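Local atomic coordinates of 4'-phospho-dehydrooxetanocin synthase (Bacillus megaterium, PDB entry 5UL3), a protein that catalyses the oxidative ring contraction of dAMP to an oxetane aldehyde in oxetanocin A biosynthesis, using cobalamin, a [4Fe-4S] cluster and S-adenosylmethionine. Residues S666-I670 with N692-I696; Y646-P650 with I676-G681; Y534-M540 with R634-F639. One frame throughout, in Å; residues are numbered along the deposited sequence. Where two conformers were deposited one is given.

Overall arrangement
All three contacts lie on the same side of the chain's centre and involve the C-terminal helix bundle. Contact 3 comes first along the chain and joins the loop 534-540, in the radical SAM core, to helix 620-648. Contacts 2 and 1 follow and interleave: 646-650, 666-670, 676-681, 692-696. The centres of contacts 1 and 2, 1 and 3, and 2 and 3 are about 16, 18 and 22 Å apart. Trp693 NE1 of contact 1 is hydrogen-bonded to Ile636 O of contact 3, and Asn692 packs on Ile676 of contact 2. Contact 3 thus joins bundle to core, while contacts 1 and 2 pack the connection between helices 652-664 and 683-709 against helices 683-709 and 620-648.

Contact 1: S666-I670 with N692-I696; sequences SMEHI and NWQLI
A type I beta turn just after the Schellman-capped end of helix 652-664 packs on helix 683-709 of the C-terminal bundle. Ser666, with positive phi (59°), is the C-prime residue of the Schellman motif; the turn from Met667 to Ile670 follows, closed by Ile670 N to Met667 O at 3.0 Å. Residues 692-696 are helical. In register, the CA atoms of Met667 and Ile696 are 7.0 Å apart, those of Ile670 and Asn692 6.4 Å. Met667, with all three chi angles m, brings CE to 4.0 Å from Leu695 CB and CG to 4.3 Å from Ile696 CG1. The CA-to-CB bond of Ile670 (mm) points toward the helix: its CD1 lies 3.7 Å from Leu695 CD1, its CG1 4.3 Å from Ile696 CG1, and its CG2 4.1 Å from Trp693 CE3 and 3.4 Å from Asn692 OD1. Trp693 NE1 is hydrogen-bonded to Ile636 O of helix 620-648. No hydrogen bond crosses between the two segments, so between them the contact rests on van der Waals packing, mostly apolar.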
ATOM      1  N   SER A 666      14.351  12.892 -36.545  1.00 58.85           N
ATOM      2  CA  SER A 666      14.503  12.617 -37.973  1.00 56.08           C
ATOM      3  C   SER A 666      13.355  11.755 -38.495  1.00 59.51           C
ATOM      4  O   SER A 666      13.560  10.761 -39.193  1.00 60.89           O
ATOM      5  CB  SER A 666      15.854  11.960 -38.264  1.00 52.45           C
ATOM      6  OG  SER A 666      16.886  12.600 -37.541  1.00 59.01           O
ATOM      7  N   MET A 667      12.130  12.146 -38.151  1.00 54.81           N
ATOM      8  CA  MET A 667      10.943  11.437 -38.613  1.00 56.95           C
ATOM      9  C   MET A 667       9.892  12.433 -39.093  1.00 63.31           C
ATOM     10  O   MET A 667       8.687  12.240 -38.895  1.00 59.41           O
ATOM     11  CB  MET A 667      10.379  10.528 -37.520  1.00 54.11           C
ATOM     12  CG  MET A 667      11.348   9.458 -37.021  1.00 57.39           C
ATOM     13  SD  MET A 667      11.655   8.106 -38.192  1.00 57.59           S
ATOM     14  CE  MET A 667       9.988   7.496 -38.470  1.00 52.74           C
ATOM     15  N   GLU A 668      10.342  13.501 -39.755  1.00 69.86           N
ATOM     16  CA  GLU A 668       9.446  14.560 -40.208  1.00 65.91           C
ATOM     17  C   GLU A 668       8.409  14.071 -41.215  1.00 72.28           C
ATOM     18  O   GLU A 668       7.347  14.691 -41.341  1.00 73.35           O
ATOM     19  CB  GLU A 668      10.261  15.702 -40.820  1.00 64.93           C
ATOM     20  CG  GLU A 668      11.406  16.203 -39.946  1.00 65.43           C
ATOM     21  CD  GLU A 668      12.697  15.419 -40.137  1.00 68.93           C
ATOM     22  OE1 GLU A 668      12.639  14.216 -40.473  1.00 70.90           O
ATOM     23  OE2 GLU A 668      13.780  16.015 -39.951  1.00 76.14           O
ATOM     24  N   HIS A 669       8.688  12.980 -41.934  1.00 70.60           N
ATOM     25  CA  HIS A 669       7.701  12.428 -42.859  1.00 75.33           C
ATOM     26  C   HIS A 669       6.432  11.978 -42.140  1.00 77.27           C
ATOM     27  O   HIS A 669       5.332  12.094 -42.693  1.00 76.34           O
ATOM     28  CB  HIS A 669       8.315  11.267 -43.645  1.00 71.05           C
ATOM     29  CG  HIS A 669       9.201  10.377 -42.828  1.00 74.30           C
ATOM     30  ND1 HIS A 669      10.456  10.761 -42.403  1.00 73.54           N
ATOM     31  CD2 HIS A 669       9.021   9.113 -42.375  1.00 76.91           C
ATOM     32  CE1 HIS A 669      11.006   9.777 -41.713  1.00 73.98           C
ATOM     33  NE2 HIS A 669      10.157   8.764 -41.682  1.00 67.68           N
ATOM     34  N   ILE A 670       6.565  11.469 -40.918  1.00 72.78           N
ATOM     35  CA  ILE A 670       5.426  11.061 -40.093  1.00 73.41           C
ATOM     36  C   ILE A 670       4.417  12.197 -39.931  1.00 79.16           C
ATOM     37  O   ILE A 670       3.433  12.284 -40.668  1.00 88.00           O
ATOM     38  CB  ILE A 670       5.905  10.573 -38.707  1.00 63.00           C
ATOM     39  CG1 ILE A 670       6.981   9.502 -38.869  1.00 67.82           C
ATOM     40  CG2 ILE A 670       4.736  10.058 -37.863  1.00 48.92           C
ATOM     41  CD1 ILE A 670       6.600   8.399 -39.831  1.00 61.13           C
ATOM     42  N   ASN A 692       1.244   4.807 -37.880  1.00 32.77           N
ATOM     43  CA  ASN A 692       2.224   5.762 -38.380  1.00 33.77           C
ATOM     44  C   ASN A 692       3.167   6.198 -37.271  1.00 37.34           C
ATOM     45  O   ASN A 692       4.385   6.257 -37.459  1.00 35.23           O
ATOM     46  CB  ASN A 692       1.507   6.969 -38.985  1.00 36.22           C
ATOM     47  CG  ASN A 692       2.286   7.593 -40.118  1.00 50.16           C
ATOM     48  OD1 ASN A 692       2.547   8.799 -40.122  1.00 56.40           O
ATOM     49  ND2 ASN A 692       2.678   6.769 -41.082  1.00 43.73           N
ATOM     50  N   TRP A 693       2.613   6.516 -36.100  1.00 37.44           N
ATOM     51  CA  TRP A 693       3.448   6.918 -34.977  1.00 30.94           C
ATOM     52  C   TRP A 693       4.353   5.780 -34.520  1.00 27.04           C
ATOM     53  O   TRP A 693       5.470   6.023 -34.054  1.00 31.65           O
ATOM     54  CB  TRP A 693       2.564   7.387 -33.824  1.00 28.96           C
ATOM     55  CG  TRP A 693       3.319   8.148 -32.806  1.00 25.96           C
ATOM     56  CD1 TRP A 693       3.727   7.705 -31.569  1.00 28.67           C
ATOM     57  CD2 TRP A 693       3.788   9.491 -32.926  1.00 28.97           C
ATOM     58  NE1 TRP A 693       4.406   8.708 -30.916  1.00 30.79           N
ATOM     59  CE2 TRP A 693       4.451   9.813 -31.724  1.00 31.12           C
ATOM     60  CE3 TRP A 693       3.700  10.460 -33.933  1.00 35.73           C
ATOM     61  CZ2 TRP A 693       5.032  11.055 -31.508  1.00 31.06           C
ATOM     62  CZ3 TRP A 693       4.273  11.692 -33.716  1.00 34.85           C
ATOM     63  CH2 TRP A 693       4.930  11.984 -32.510  1.00 33.89           C
ATOM     64  N   GLN A 694       3.891   4.539 -34.651  1.00 29.06           N
ATOM     65  CA  GLN A 694       4.682   3.385 -34.242  1.00 28.69           C
ATOM     66  C   GLN A 694       6.009   3.302 -34.989  1.00 36.10           C
ATOM     67  O   GLN A 694       6.956   2.691 -34.485  1.00 30.77           O
ATOM     68  CB  GLN A 694       3.869   2.105 -34.446  1.00 31.02           C
ATOM     69  CG  GLN A 694       4.588   0.828 -34.011  1.00 28.42           C
ATOM     70  CD  GLN A 694       3.736  -0.413 -34.167  1.00 34.50           C
ATOM     71  OE1 GLN A 694       3.295  -0.737 -35.269  1.00 36.48           O
ATOM     72  NE2 GLN A 694       3.500  -1.121 -33.063  1.00 30.78           N
ATOM     73  N   LEU A 695       6.106   3.917 -36.174  1.00 32.71           N
ATOM     74  CA  LEU A 695       7.388   3.982 -36.871  1.00 35.72           C
ATOM     75  C   LEU A 695       8.446   4.709 -36.049  1.00 32.91           C
ATOM     76  O   LEU A 695       9.646   4.466 -36.223  1.00 31.19           O
ATOM     77  CB  LEU A 695       7.206   4.671 -38.229  1.00 33.83           C
ATOM     78  CG  LEU A 695       6.284   3.941 -39.203  1.00 38.17           C
ATOM     79  CD1 LEU A 695       6.012   4.843 -40.407  1.00 35.38           C
ATOM     80  CD2 LEU A 695       6.923   2.624 -39.649  1.00 36.49           C
ATOM     81  N   ILE A 696       8.034   5.602 -35.145  1.00 31.06           N
ATOM     82  CA  ILE A 696       9.015   6.251 -34.281  1.00 26.62           C
ATOM     83  C   ILE A 696       9.491   5.283 -33.208  1.00 29.06           C
ATOM     84  O   ILE A 696      10.678   5.252 -32.866  1.00 28.06           O
ATOM     85  CB  ILE A 696       8.440   7.534 -33.659  1.00 31.99           C
ATOM     86  CG1 ILE A 696       7.883   8.446 -34.753  1.00 39.35           C
ATOM     87  CG2 ILE A 696       9.521   8.259 -32.878  1.00 29.98           C
ATOM     88  CD1 ILE A 696       7.091   9.586 -34.197  1.00 40.68           C
TER

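Contact 2: Y646-P650 with I676-G681; sequences YNLSP and INVGDG
The C-terminal end of helix 620-648 meets the loop leading into helix 683-709, a surface contact within the C-terminal helix bundle, far from the cobalamin and cluster sites. Tyr646 is still helical and turns its ring to helix 652-664; its carbonyl O receives a weak hydrogen bond from Ser649 N at 3.3 Å. Asn647 follows with phi/psi -73/-15°, and its carbonyl is the polar anchor: Gly679 N donates to Asn647 O at 2.9 Å and 169°, while Val678 CA makes a CA-H...O contact with the same Asn647 O at 3.3 Å. In register, the CA atoms of Asn647 and Val678 are 5.2 Å apart and those of Leu648 and Gly679 4.0 Å. The Asn647 side chain (chi1 -86°) sets OD1 3.1 Å from Ile676 CG2, and its ND2 hydrogen-bonds Tyr643 O one turn back. Leu648 (mt) reaches Asp680 and Gly681, with CD2 3.3 Å from Asp680 O and 3.5 Å from Gly681 CA; its carbonyl O meets Gly679 CA in a second CA-H...O contact at 3.4 Å. Ser649 is extended (phi -154°), and Pro650 then rests CD on Val678 CG1 at 4.1 Å. The loop 676-681 is extended through Val678 and turns at Gly679, whose phi/psi of 86/2° would jam a CB against the preceding carbonyl. Across that bend, Asn677 ND2 donates to Asp680 OD2 at 3.2 Å and 177°.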
ATOM      1  N   TYR A 646      -3.939  15.817 -32.333  1.00 35.67           N
ATOM      2  CA  TYR A 646      -3.664  16.723 -33.443  1.00 45.51           C
ATOM      3  C   TYR A 646      -4.383  16.283 -34.710  1.00 46.53           C
ATOM      4  O   TYR A 646      -4.922  17.115 -35.448  1.00 41.77           O
ATOM      5  CB  TYR A 646      -2.164  16.802 -33.711  1.00 38.42           C
ATOM      6  CG  TYR A 646      -1.833  17.772 -34.820  1.00 45.97           C
ATOM      7  CD1 TYR A 646      -1.743  19.137 -34.565  1.00 44.50           C
ATOM      8  CD2 TYR A 646      -1.627  17.330 -36.123  1.00 47.88           C
ATOM      9  CE1 TYR A 646      -1.448  20.035 -35.575  1.00 50.78           C
ATOM     10  CE2 TYR A 646      -1.332  18.222 -37.141  1.00 44.32           C
ATOM     11  CZ  TYR A 646      -1.243  19.570 -36.860  1.00 50.84           C
ATOM     12  OH  TYR A 646      -0.954  20.461 -37.867  1.00 58.72           O
ATOM     13  N   ASN A 647      -4.386  14.977 -34.983  1.00 38.44           N
ATOM     14  CA  ASN A 647      -5.004  14.474 -36.199  1.00 43.70           C
ATOM     15  C   ASN A 647      -6.520  14.534 -36.134  1.00 53.03           C
ATOM     16  O   ASN A 647      -7.180  14.414 -37.172  1.00 47.02           O
ATOM     17  CB  ASN A 647      -4.534  13.049 -36.468  1.00 38.29           C
ATOM     18  CG  ASN A 647      -3.215  13.009 -37.234  1.00 56.73           C
ATOM     19  OD1 ASN A 647      -3.183  13.263 -38.438  1.00 61.23           O
ATOM     20  ND2 ASN A 647      -2.122  12.694 -36.538  1.00 44.01           N
ATOM     21  N   LEU A 648      -7.082  14.722 -34.942  1.00 35.60           N
ATOM     22  CA  LEU A 648      -8.512  14.933 -34.785  1.00 41.43           C
ATOM     23  C   LEU A 648      -8.878  16.403 -34.702  1.00 43.42           C
ATOM     24  O   LEU A 648      -9.974  16.782 -35.121  1.00 40.45           O
ATOM     25  CB  LEU A 648      -9.025  14.234 -33.521  1.00 44.77           C
ATOM     26  CG  LEU A 648      -8.857  12.723 -33.389  1.00 43.45           C
ATOM     27  CD1 LEU A 648      -9.180  12.304 -31.957  1.00 36.84           C
ATOM     28  CD2 LEU A 648      -9.754  12.005 -34.360  1.00 45.21           C
ATOM     29  N   SER A 649      -7.980  17.231 -34.180  1.00 36.19           N
ATOM     30  CA  SER A 649      -8.284  18.625 -33.871  1.00 44.35           C
ATOM     31  C   SER A 649      -6.981  19.406 -33.923  1.00 45.71           C
ATOM     32  O   SER A 649      -6.401  19.762 -32.893  1.00 43.16           O
ATOM     33  CB  SER A 649      -8.963  18.749 -32.505  1.00 44.61           C
ATOM     34  OG  SER A 649      -9.191  20.098 -32.141  1.00 51.43           O
ATOM     35  N   PRO A 650      -6.481  19.688 -35.123  1.00 45.11           N
ATOM     36  CA  PRO A 650      -5.193  20.380 -35.232  1.00 45.35           C
ATOM     37  C   PRO A 650      -5.276  21.822 -34.757  1.00 53.26           C
ATOM     38  O   PRO A 650      -6.329  22.465 -34.807  1.00 45.74           O
ATOM     39  CB  PRO A 650      -4.868  20.300 -36.729  1.00 47.26           C
ATOM     40  CG  PRO A 650      -6.190  20.110 -37.398  1.00 44.98           C
ATOM     41  CD  PRO A 650      -7.040  19.325 -36.438  1.00 43.55           C
ATOM     42  N   ILE A 676      -4.258   9.425 -43.845  1.00 83.21           N
ATOM     43  CA  ILE A 676      -4.743   9.831 -42.532  1.00 75.70           C
ATOM     44  C   ILE A 676      -5.761  10.944 -42.736  1.00 76.82           C
ATOM     45  O   ILE A 676      -5.406  12.052 -43.162  1.00 79.34           O
ATOM     46  CB  ILE A 676      -3.603  10.287 -41.612  1.00 74.89           C
ATOM     47  CG1 ILE A 676      -2.737   9.088 -41.201  1.00 66.98           C
ATOM     48  CG2 ILE A 676      -4.167  11.014 -40.401  1.00 70.91           C
ATOM     49  CD1 ILE A 676      -1.640   9.421 -40.208  1.00 47.77           C
ATOM     50  N   ASN A 677      -7.025  10.653 -42.440  1.00 69.47           N
ATOM     51  CA  ASN A 677      -8.052  11.685 -42.445  1.00 70.19           C
ATOM     52  C   ASN A 677      -7.894  12.594 -41.232  1.00 61.39           C
ATOM     53  O   ASN A 677      -7.665  12.130 -40.112  1.00 73.45           O
ATOM     54  CB  ASN A 677      -9.450  11.062 -42.432  1.00 62.57           C
ATOM     55  CG  ASN A 677      -9.734  10.223 -43.662  1.00 76.94           C
ATOM     56  OD1 ASN A 677      -9.214  10.489 -44.748  1.00 81.53           O
ATOM     57  ND2 ASN A 677     -10.573   9.203 -43.496  1.00 72.51           N
ATOM     58  N   VAL A 678      -8.022  13.893 -41.457  1.00 66.55           N
ATOM     59  CA  VAL A 678      -8.033  14.869 -40.375  1.00 60.99           C
ATOM     60  C   VAL A 678      -9.463  15.019 -39.869  1.00 64.42           C
ATOM     61  O   VAL A 678     -10.397  15.169 -40.664  1.00 56.62           O
ATOM     62  CB  VAL A 678      -7.460  16.215 -40.849  1.00 58.68           C
ATOM     63  CG1 VAL A 678      -7.922  17.351 -39.946  1.00 57.25           C
ATOM     64  CG2 VAL A 678      -5.936  16.140 -40.903  1.00 63.80           C
ATOM     65  N   GLY A 679      -9.637  14.955 -38.542  1.00 58.00           N
ATOM     66  CA  GLY A 679     -10.936  15.066 -37.909  1.00 48.13           C
ATOM     67  C   GLY A 679     -11.728  13.775 -37.803  1.00 50.16           C
ATOM     68  O   GLY A 679     -12.860  13.798 -37.300  1.00 50.22           O
ATOM     69  N   ASP A 680     -11.175  12.653 -38.251  1.00 46.55           N
ATOM     70  CA  ASP A 680     -11.891  11.384 -38.313  1.00 45.39           C
ATOM     71  C   ASP A 680     -11.537  10.574 -37.067  1.00 50.14           C
ATOM     72  O   ASP A 680     -10.409  10.083 -36.939  1.00 44.77           O
ATOM     73  CB  ASP A 680     -11.525  10.637 -39.596  1.00 43.39           C
ATOM     74  CG  ASP A 680     -12.234   9.306 -39.727  1.00 46.67           C
ATOM     75  OD1 ASP A 680     -13.163   9.030 -38.930  1.00 50.04           O
ATOM     76  OD2 ASP A 680     -11.859   8.529 -40.633  1.00 49.00           O
ATOM     77  N   GLY A 681     -12.504  10.433 -36.155  1.00 44.71           N
ATOM     78  CA  GLY A 681     -12.351   9.765 -34.874  1.00 45.53           C
ATOM     79  C   GLY A 681     -12.739   8.304 -34.837  1.00 45.26           C
ATOM     80  O   GLY A 681     -12.873   7.733 -33.747  1.00 45.74           O
TER

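Contact 3: Y534-M540 with R634-F639. With EDO (1,2-ethanediol), chain B; EDO (1,2-ethanediol), chain I; EDO (1,2-ethanediol), chain H; EDO (1,2-ethanediol), chain T.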
ATOM      1  N   TYR A 534       5.530  15.145 -17.417  1.00 24.88           N
ATOM      2  CA  TYR A 534       5.218  13.750 -17.731  1.00 25.05           C
ATOM      3  C   TYR A 534       6.360  12.805 -17.377  1.00 27.15           C
ATOM      4  O   TYR A 534       6.115  11.604 -17.223  1.00 23.35           O
ATOM      5  CB  TYR A 534       4.819  13.568 -19.204  1.00 28.11           C
ATOM      6  CG  TYR A 534       5.871  13.878 -20.253  1.00 26.60           C
ATOM      7  CD1 TYR A 534       6.955  13.027 -20.470  1.00 30.28           C
ATOM      8  CD2 TYR A 534       5.732  14.987 -21.086  1.00 28.49           C
ATOM      9  CE1 TYR A 534       7.912  13.309 -21.462  1.00 32.06           C
ATOM     10  CE2 TYR A 534       6.683  15.270 -22.090  1.00 29.40           C
ATOM     11  CZ  TYR A 534       7.767  14.435 -22.258  1.00 34.44           C
ATOM     12  OH  TYR A 534       8.702  14.729 -23.238  1.00 36.79           O
ATOM     13  N   THR A 535       7.582  13.315 -17.189  1.00 26.11           N
ATOM     14  CA  THR A 535       8.685  12.431 -16.818  1.00 24.73           C
ATOM     15  C   THR A 535       8.503  11.791 -15.440  1.00 30.19           C
ATOM     16  O   THR A 535       9.152  10.783 -15.164  1.00 27.36           O
ATOM     17  CB  THR A 535      10.037  13.180 -16.870  1.00 29.69           C
ATOM     18  OG1 THR A 535      10.053  14.280 -15.940  1.00 28.23           O
ATOM     19  CG2 THR A 535      10.329  13.703 -18.283  1.00 29.09           C
ATOM     20  N   ILE A 536       7.635  12.318 -14.572  1.00 25.85           N
ATOM     21  CA  ILE A 536       7.434  11.712 -13.256  1.00 24.83           C
ATOM     22  C   ILE A 536       6.056  11.054 -13.114  1.00 25.87           C
ATOM     23  O   ILE A 536       5.659  10.685 -11.995  1.00 24.88           O
ATOM     24  CB  ILE A 536       7.687  12.724 -12.125  1.00 27.85           C
ATOM     25  CG1 ILE A 536       6.700  13.893 -12.215  1.00 24.16           C
ATOM     26  CG2 ILE A 536       9.125  13.240 -12.177  1.00 30.05           C
ATOM     27  CD1 ILE A 536       6.605  14.696 -10.928  1.00 27.47           C
ATOM     28  N   VAL A 537       5.332  10.865 -14.221  1.00 24.72           N
ATOM     29  CA  VAL A 537       4.042  10.189 -14.181  1.00 24.75           C
ATOM     30  C   VAL A 537       4.265   8.711 -13.920  1.00 27.66           C
ATOM     31  O   VAL A 537       5.095   8.074 -14.573  1.00 26.64           O
ATOM     32  CB  VAL A 537       3.273  10.415 -15.494  1.00 23.65           C
ATOM     33  CG1 VAL A 537       2.111   9.431 -15.609  1.00 27.28           C
ATOM     34  CG2 VAL A 537       2.755  11.850 -15.549  1.00 21.80           C
ATOM     35  N   SER A 538       3.522   8.168 -12.951  0.50 24.92           N
ATOM     36  CA  SER A 538       3.694   6.776 -12.546  0.50 29.09           C
ATOM     37  C   SER A 538       3.308   5.814 -13.663  0.50 29.24           C
ATOM     38  O   SER A 538       3.997   4.812 -13.895  0.50 28.06           O
ATOM     39  CB  SER A 538       2.863   6.503 -11.290  0.50 29.42           C
ATOM     40  OG  SER A 538       2.903   5.136 -10.932  0.50 29.68           O
ATOM     41  N   TYR A 539       2.215   6.100 -14.367  0.50 24.09           N
ATOM     42  CA  TYR A 539       1.701   5.215 -15.407  0.50 25.07           C
ATOM     43  C   TYR A 539       1.179   6.093 -16.531  0.50 28.15           C
ATOM     44  O   TYR A 539       0.203   6.828 -16.343  0.50 25.95           O
ATOM     45  CB  TYR A 539       0.598   4.304 -14.870  0.50 29.28           C
ATOM     46  CG  TYR A 539       0.135   3.233 -15.836  0.50 26.73           C
ATOM     47  CD1 TYR A 539      -0.768   3.528 -16.856  0.50 28.46           C
ATOM     48  CD2 TYR A 539       0.580   1.927 -15.716  0.50 27.46           C
ATOM     49  CE1 TYR A 539      -1.205   2.560 -17.726  0.50 20.11           C
ATOM     50  CE2 TYR A 539       0.147   0.942 -16.594  0.50 31.78           C
ATOM     51  CZ  TYR A 539      -0.748   1.266 -17.593  0.50 25.03           C
ATOM     52  OH  TYR A 539      -1.187   0.295 -18.463  0.50 28.38           O
ATOM     53  N   MET A 540       1.820   6.008 -17.690  1.00 26.29           N
ATOM     54  CA  MET A 540       1.491   6.889 -18.806  1.00 27.35           C
ATOM     55  C   MET A 540       0.198   6.450 -19.488  1.00 26.45           C
ATOM     56  O   MET A 540      -0.093   5.254 -19.604  1.00 27.26           O
ATOM     57  CB  MET A 540       2.628   6.888 -19.824  1.00 30.68           C
ATOM     58  CG  MET A 540       3.950   7.430 -19.320  1.00 32.69           C
ATOM     59  SD  MET A 540       3.963   9.215 -19.184  1.00 33.98           S
ATOM     60  CE  MET A 540       3.997   9.667 -20.922  1.00 35.43           C
ATOM     61  N   ARG A 634       9.017   6.722 -23.054  1.00 27.24           N
ATOM     62  CA  ARG A 634       8.032   7.562 -22.374  1.00 24.27           C
ATOM     63  C   ARG A 634       7.719   8.799 -23.197  1.00 26.39           C
ATOM     64  O   ARG A 634       6.559   9.204 -23.323  1.00 26.71           O
ATOM     65  CB  ARG A 634       8.557   7.957 -20.991  1.00 26.55           C
ATOM     66  CG  ARG A 634       7.628   8.901 -20.230  1.00 28.92           C
ATOM     67  CD  ARG A 634       8.331   9.435 -18.976  1.00 25.84           C
ATOM     68  NE  ARG A 634       8.620   8.393 -17.987  1.00 28.01           N
ATOM     69  CZ  ARG A 634       7.791   8.030 -17.013  1.00 34.42           C
ATOM     70  NH1 ARG A 634       6.585   8.611 -16.877  1.00 25.68           N
ATOM     71  NH2 ARG A 634       8.170   7.090 -16.161  1.00 31.82           N
ATOM     72  N   GLU A 635       8.753   9.419 -23.751  1.00 27.98           N
ATOM     73  CA  GLU A 635       8.582  10.577 -24.613  1.00 27.23           C
ATOM     74  C   GLU A 635       7.727  10.230 -25.831  1.00 29.13           C
ATOM     75  O   GLU A 635       6.763  10.936 -26.156  1.00 30.34           O
ATOM     76  CB  GLU A 635       9.980  11.059 -25.006  1.00 38.48           C
ATOM     77  CG  GLU A 635      10.113  12.347 -25.747  1.00 50.28           C
ATOM     78  CD  GLU A 635      11.582  12.707 -25.915  1.00 50.87           C
ATOM     79  OE1 GLU A 635      12.213  13.082 -24.906  1.00 53.07           O
ATOM     80  OE2 GLU A 635      12.117  12.563 -27.035  1.00 62.65           O
ATOM     81  N   ILE A 636       8.038   9.112 -26.493  1.00 27.13           N
ATOM     82  CA  ILE A 636       7.264   8.699 -27.664  1.00 29.46           C
ATOM     83  C   ILE A 636       5.820   8.411 -27.273  1.00 28.71           C
ATOM     84  O   ILE A 636       4.884   8.736 -28.014  1.00 29.92           O
ATOM     85  CB  ILE A 636       7.913   7.475 -28.341  1.00 29.81           C
ATOM     86  CG1 ILE A 636       9.312   7.809 -28.866  1.00 29.53           C
ATOM     87  CG2 ILE A 636       7.031   6.959 -29.476  1.00 28.88           C
ATOM     88  CD1 ILE A 636      10.093   6.542 -29.305  1.00 28.25           C
ATOM     89  N   SER A 637       5.615   7.803 -26.100  1.00 27.79           N
ATOM     90  CA  SER A 637       4.261   7.505 -25.637  1.00 26.50           C
ATOM     91  C   SER A 637       3.481   8.776 -25.320  1.00 29.12           C
ATOM     92  O   SER A 637       2.275   8.845 -25.583  1.00 26.18           O
ATOM     93  CB  SER A 637       4.312   6.598 -24.404  1.00 26.98           C
ATOM     94  OG  SER A 637       4.881   5.337 -24.735  1.00 31.30           O
ATOM     95  N   HIS A 638       4.136   9.781 -24.734  1.00 25.71           N
ATOM     96  CA  HIS A 638       3.433  11.036 -24.483  1.00 30.04           C
ATOM     97  C   HIS A 638       2.999  11.684 -25.791  1.00 32.35           C
ATOM     98  O   HIS A 638       1.846  12.111 -25.945  1.00 27.61           O
ATOM     99  CB  HIS A 638       4.300  12.016 -23.696  1.00 26.25           C
ATOM    100  CG  HIS A 638       3.692  13.382 -23.618  1.00 29.02           C
ATOM    101  ND1 HIS A 638       2.729  13.708 -22.687  1.00 26.89           N
ATOM    102  CD2 HIS A 638       3.851  14.480 -24.396  1.00 28.10           C
ATOM    103  CE1 HIS A 638       2.338  14.959 -22.880  1.00 28.86           C
ATOM    104  NE2 HIS A 638       3.002  15.448 -23.913  1.00 28.76           N
ATOM    105  N   PHE A 639       3.916  11.787 -26.744  1.00 29.90           N
ATOM    106  CA  PHE A 639       3.571  12.530 -27.943  1.00 31.50           C
ATOM    107  C   PHE A 639       2.727  11.718 -28.909  1.00 32.15           C
ATOM    108  O   PHE A 639       2.156  12.298 -29.840  1.00 34.83           O
ATOM    109  CB  PHE A 639       4.839  13.069 -28.598  1.00 31.52           C
ATOM    110  CG  PHE A 639       5.422  14.229 -27.857  1.00 34.00           C
ATOM    111  CD1 PHE A 639       4.760  15.449 -27.835  1.00 31.38           C
ATOM    112  CD2 PHE A 639       6.596  14.098 -27.141  1.00 38.01           C
ATOM    113  CE1 PHE A 639       5.277  16.534 -27.124  1.00 34.88           C
ATOM    114  CE2 PHE A 639       7.112  15.168 -26.421  1.00 33.49           C
ATOM    115  CZ  PHE A 639       6.457  16.386 -26.412  1.00 36.96           C
TER
HETATM  116  C1  EDO B 828       6.725   4.389 -18.040  1.00 41.44           C
HETATM  117  O1  EDO B 828       6.872   5.178 -19.235  1.00 38.90           O
HETATM  118  C2  EDO B 828       5.459   4.804 -17.281  1.00 42.20           C
HETATM  119  O2  EDO B 828       4.280   4.479 -18.043  1.00 34.45           O
HETATM  120  C1  EDO I 808       2.025   2.605 -19.330  1.00 36.48           C
HETATM  121  O1  EDO I 808       2.075   3.696 -20.254  1.00 33.63           O
HETATM  122  C2  EDO I 808       3.261   1.733 -19.535  1.00 42.31           C
HETATM  123  O2  EDO I 808       4.411   2.565 -19.737  1.00 52.46           O
HETATM  124  C1  EDO H 807       0.932  11.370 -20.706  1.00 38.12           C
HETATM  125  O1  EDO H 807       2.087  12.211 -20.594  1.00 36.37           O
HETATM  126  C2  EDO H 807       0.532  10.959 -19.287  1.00 34.41           C
HETATM  127  O2  EDO H 807      -0.674  10.207 -19.356  1.00 30.58           O
HETATM  128  C1  EDO T 819      12.214   6.738 -17.591  1.00 33.60           C
HETATM  129  O1  EDO T 819      11.406   7.904 -17.818  1.00 33.97           O
HETATM  130  C2  EDO T 819      11.700   6.006 -16.368  1.00 41.68           C
HETATM  131  O2  EDO T 819      10.415   5.476 -16.672  1.00 41.29           O
HETATM  132  O   HOH W   1      11.395  13.436 -22.171  1.00 49.19           O
HETATM  133  O   HOH W   2       6.839   5.394 -14.160  1.00 30.35           O
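Arg634 NH1 donates to Val537 O at 2.8 Å and, weakly, to Tyr534 O at 3.0 Å, so the guanidinium holds the turn of residues 534-537. Water 2 bridges Arg634 NH2 and Ser538 O, each at 2.9 Å, and water 1 bridges Tyr534 OH and Glu635 OE1. Ethanediols, probably from the crystallisation liquor, accept from Arg634 NE and NH2 (chain T) and from Met540 N (chain B O2, 2.9 Å), and hydrogen-bond with His638 ND1 (chain H O1, 2.7 Å). Outside these polar links the Tyr534 and His638 rings form an offset stack, centroids 4.3 Å apart and planes at 16°, with His638 CB over the tyrosine face. Met540 places SD 3.5 Å from Arg634 NH1 and CE 3.6 Å from His638 CB. The side chain of Val537 lies about 8 Å from that of Glu436, which binds S-adenosylmethionine. The loop, within the radical SAM core, packs on strand 470-473 and helix 484-493, while helix 620-648 backs onto helix 652-664 through Glu635 and Phe639.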